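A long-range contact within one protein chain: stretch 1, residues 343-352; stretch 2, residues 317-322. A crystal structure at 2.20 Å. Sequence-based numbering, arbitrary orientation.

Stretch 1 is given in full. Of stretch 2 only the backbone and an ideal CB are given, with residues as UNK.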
# COMPACT_ATOMS: atom_id res chain seq x y z
N ASP A 343 33.25 15.68 -5.30
CA ASP A 343 34.07 14.75 -4.54
C ASP A 343 34.40 13.45 -5.26
O ASP A 343 35.27 12.71 -4.79
CB ASP A 343 33.37 14.43 -3.21
CG ASP A 343 33.21 15.66 -2.35
OD1 ASP A 343 33.77 16.71 -2.73
OD2 ASP A 343 32.52 15.57 -1.31
N LYS A 344 33.73 13.16 -6.38
CA LYS A 344 33.89 11.86 -7.02
C LYS A 344 35.34 11.60 -7.42
O LYS A 344 35.84 10.47 -7.27
CB LYS A 344 32.97 11.75 -8.23
CG LYS A 344 31.50 11.50 -7.88
CD LYS A 344 30.70 11.15 -9.14
CE LYS A 344 29.22 10.98 -8.87
NZ LYS A 344 28.52 10.47 -10.11
N SER A 345 36.05 12.61 -7.92
CA SER A 345 37.37 12.33 -8.47
C SER A 345 38.38 12.00 -7.36
O SER A 345 39.22 11.11 -7.54
CB SER A 345 37.85 13.51 -9.30
OG SER A 345 38.26 14.54 -8.43
N ALA A 346 38.31 12.68 -6.22
CA ALA A 346 39.21 12.35 -5.11
C ALA A 346 38.95 10.93 -4.59
O ALA A 346 39.90 10.17 -4.35
CB ALA A 346 39.06 13.37 -3.99
N LEU A 347 37.69 10.57 -4.38
CA LEU A 347 37.40 9.21 -3.93
C LEU A 347 37.80 8.17 -4.99
O LEU A 347 38.25 7.07 -4.66
CB LEU A 347 35.92 9.08 -3.57
CG LEU A 347 35.65 7.95 -2.57
CD1 LEU A 347 36.56 8.12 -1.34
CD2 LEU A 347 34.19 7.91 -2.15
N ASP A 348 37.64 8.51 -6.27
CA ASP A 348 38.02 7.56 -7.32
C ASP A 348 39.53 7.32 -7.31
O ASP A 348 39.98 6.18 -7.49
CB ASP A 348 37.57 8.09 -8.70
CG ASP A 348 38.06 7.21 -9.86
OD1 ASP A 348 37.58 6.06 -10.01
OD2 ASP A 348 38.94 7.68 -10.62
N ASN A 349 40.31 8.37 -7.09
CA ASN A 349 41.75 8.20 -6.91
C ASN A 349 42.05 7.25 -5.76
O ASN A 349 42.95 6.41 -5.86
CB ASN A 349 42.40 9.56 -6.67
CG ASN A 349 43.89 9.45 -6.45
OD1 ASN A 349 44.64 9.15 -7.37
ND2 ASN A 349 44.34 9.72 -5.22
N VAL A 350 41.30 7.37 -4.66
CA VAL A 350 41.54 6.51 -3.51
C VAL A 350 41.14 5.09 -3.84
O VAL A 350 41.80 4.13 -3.42
CB VAL A 350 40.77 7.04 -2.27
CG1 VAL A 350 40.74 6.00 -1.19
CG2 VAL A 350 41.40 8.33 -1.74
N ARG A 351 40.09 4.92 -4.64
CA ARG A 351 39.69 3.58 -5.04
C ARG A 351 40.76 2.92 -5.89
O ARG A 351 41.02 1.71 -5.75
CB ARG A 351 38.35 3.63 -5.78
CG ARG A 351 37.97 2.32 -6.44
CD ARG A 351 36.57 2.37 -6.99
NE ARG A 351 36.43 3.43 -7.99
CZ ARG A 351 35.27 3.95 -8.39
NH1 ARG A 351 34.12 3.53 -7.86
NH2 ARG A 351 35.26 4.91 -9.31
N ASN A 352 41.43 3.69 -6.74
CA ASN A 352 42.49 3.15 -7.59
C ASN A 352 43.72 2.78 -6.79
O ASN A 352 44.35 1.75 -7.05
CB ASN A 352 42.87 4.14 -8.69
CG ASN A 352 41.77 4.33 -9.73
OD1 ASN A 352 40.91 3.46 -9.93
ND2 ASN A 352 41.80 5.48 -10.39
N UNK A 317 30.49 -1.14 -1.97
CA UNK A 317 31.22 0.08 -1.62
C UNK A 317 32.16 0.50 -2.74
O UNK A 317 32.47 1.69 -2.88
CB UNK A 317 32.01 -0.12 -0.32
N UNK A 318 32.65 -0.44 -3.55
CA UNK A 318 33.55 -0.05 -4.63
C UNK A 318 32.81 0.68 -5.73
O UNK A 318 33.44 1.35 -6.55
CB UNK A 318 34.26 -1.28 -5.21
N UNK A 319 31.50 0.58 -5.76
CA UNK A 319 30.71 1.32 -6.72
C UNK A 319 30.06 2.30 -5.74
O UNK A 319 29.05 2.00 -5.09
CB UNK A 319 29.74 0.48 -7.54
N UNK A 320 30.65 3.49 -5.60
CA UNK A 320 30.23 4.40 -4.54
C UNK A 320 29.37 5.41 -5.29
O UNK A 320 28.50 6.03 -4.68
CB UNK A 320 31.40 5.04 -3.79
N UNK A 321 29.57 5.57 -6.61
CA UNK A 321 28.71 6.49 -7.34
C UNK A 321 27.25 6.06 -7.29
O UNK A 321 26.36 6.91 -7.34
CB UNK A 321 29.17 6.60 -8.79
N UNK A 322 26.99 4.75 -7.19
CA UNK A 322 25.62 4.26 -7.20
C UNK A 322 24.87 4.53 -5.90
O UNK A 322 23.63 4.55 -5.90
CB UNK A 322 25.62 2.76 -7.49

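Stretch 1 is part of a helix. Lys344, Leu347, Asp348 and Arg351 lie on the side that meets stretch 2, which has no regular helix or strand.

Position 317 comes first. Nothing of stretch 1 lies within 5.5 Å of its ideal CB, so the helix sets no preference here. The residue is Val317, and it makes no contact with stretch 1.

At position 318 the CA-to-CB bond points sideways, and the ideal CB lies 4.7 Å from Arg351 CD. That is an aliphatic part of the arginine, and many polar or small side chains would be compatible. The backbone matters more: Arg351 NH1 donates a hydrogen bond to the carbonyl O of 318 at 2.6 Å, which any residue could accept. The residue is Asn318. Its side chain comes no nearer than Asn318 CB to Arg351 CD, 4.7 Å, and its ND2 is hydrogen-bonded to a residue just outside the stretches.

Position 319 points away from the helix, with phi/psi of -110/96. Stretch 1 asks little of it, and a long polar side chain is as suitable as a short one. It is Arg319, whose NH1 and NH2 are hydrogen-bonded elsewhere in the structure.

Position 320 points toward the helix. Its ideal CB is 4.3 Å from Leu347 CD2 and 5.1 Å from Arg351 NH1. An apolar side chain would suit the leucine; leucine, methionine or an aromatic could all be considered, and a flat ring could also meet the guanidinium. The residue is Phe320, with chi1 in p. Leu347 CD2 lies 3.7 Å from the centroid of the Phe320 ring, over its face, in a CH-pi contact. Leu347 CB packs 3.7 Å from Phe320 CZ. Phe320 CE2 sits over one face of the Arg351 guanidinium, 3.2 Å from Arg351 NH1. The edge of that group is thus left for polar partners.

Position 321 points sideways, with its ideal CB 4.1 Å from Lys344 NZ. Two positive groups, Lys344 and Arg351, favour an acidic or other acceptor side chain. Reaching the arginine takes length, so glutamate or glutamine fits better than a short residue. It is Glu321, with chi1 m and chi2 p, and its end comes nearer the helix. Glu321 OE2 forms a salt bridge with Arg351 NH2 at 2.8 Å, and Glu321 OE1 accepts from Arg351 NH1 at 3.2 Å. Arg351 NH2 also bridges to Asp348 OD1 at 2.7 Å, so two carboxylates share it. Glu321 CG packs 4.0 Å from Lys344 CD.

Position 322 points away and meets nothing of stretch 1. It is Ala322.

Stretch 2, residues 317-322: VNRFEA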
# COMPACT_ATOMS: atom_id res chain seq x y z
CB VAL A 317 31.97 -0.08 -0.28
CG1 VAL A 317 32.97 -1.13 -0.44
CG2 VAL A 317 32.69 1.17 0.07
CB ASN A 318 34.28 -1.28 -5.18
CG ASN A 318 34.94 -2.10 -4.07
OD1 ASN A 318 36.08 -1.81 -3.66
ND2 ASN A 318 34.23 -3.10 -3.57
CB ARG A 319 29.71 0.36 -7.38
CG ARG A 319 29.23 0.77 -8.74
CD ARG A 319 28.39 -0.36 -9.33
NE ARG A 319 29.18 -1.35 -10.08
CZ ARG A 319 29.26 -1.37 -11.41
NH1 ARG A 319 28.60 -0.47 -12.13
NH2 ARG A 319 29.98 -2.30 -12.01
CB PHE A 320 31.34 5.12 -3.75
CG PHE A 320 32.39 5.74 -4.60
CD1 PHE A 320 32.15 6.94 -5.25
CD2 PHE A 320 33.64 5.14 -4.75
CE1 PHE A 320 33.13 7.53 -6.05
CE2 PHE A 320 34.63 5.72 -5.54
CZ PHE A 320 34.38 6.91 -6.20
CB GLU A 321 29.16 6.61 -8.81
CG GLU A 321 30.59 7.12 -9.00
CD GLU A 321 31.63 6.01 -8.93
OE1 GLU A 321 31.31 4.91 -8.43
OE2 GLU A 321 32.77 6.25 -9.37
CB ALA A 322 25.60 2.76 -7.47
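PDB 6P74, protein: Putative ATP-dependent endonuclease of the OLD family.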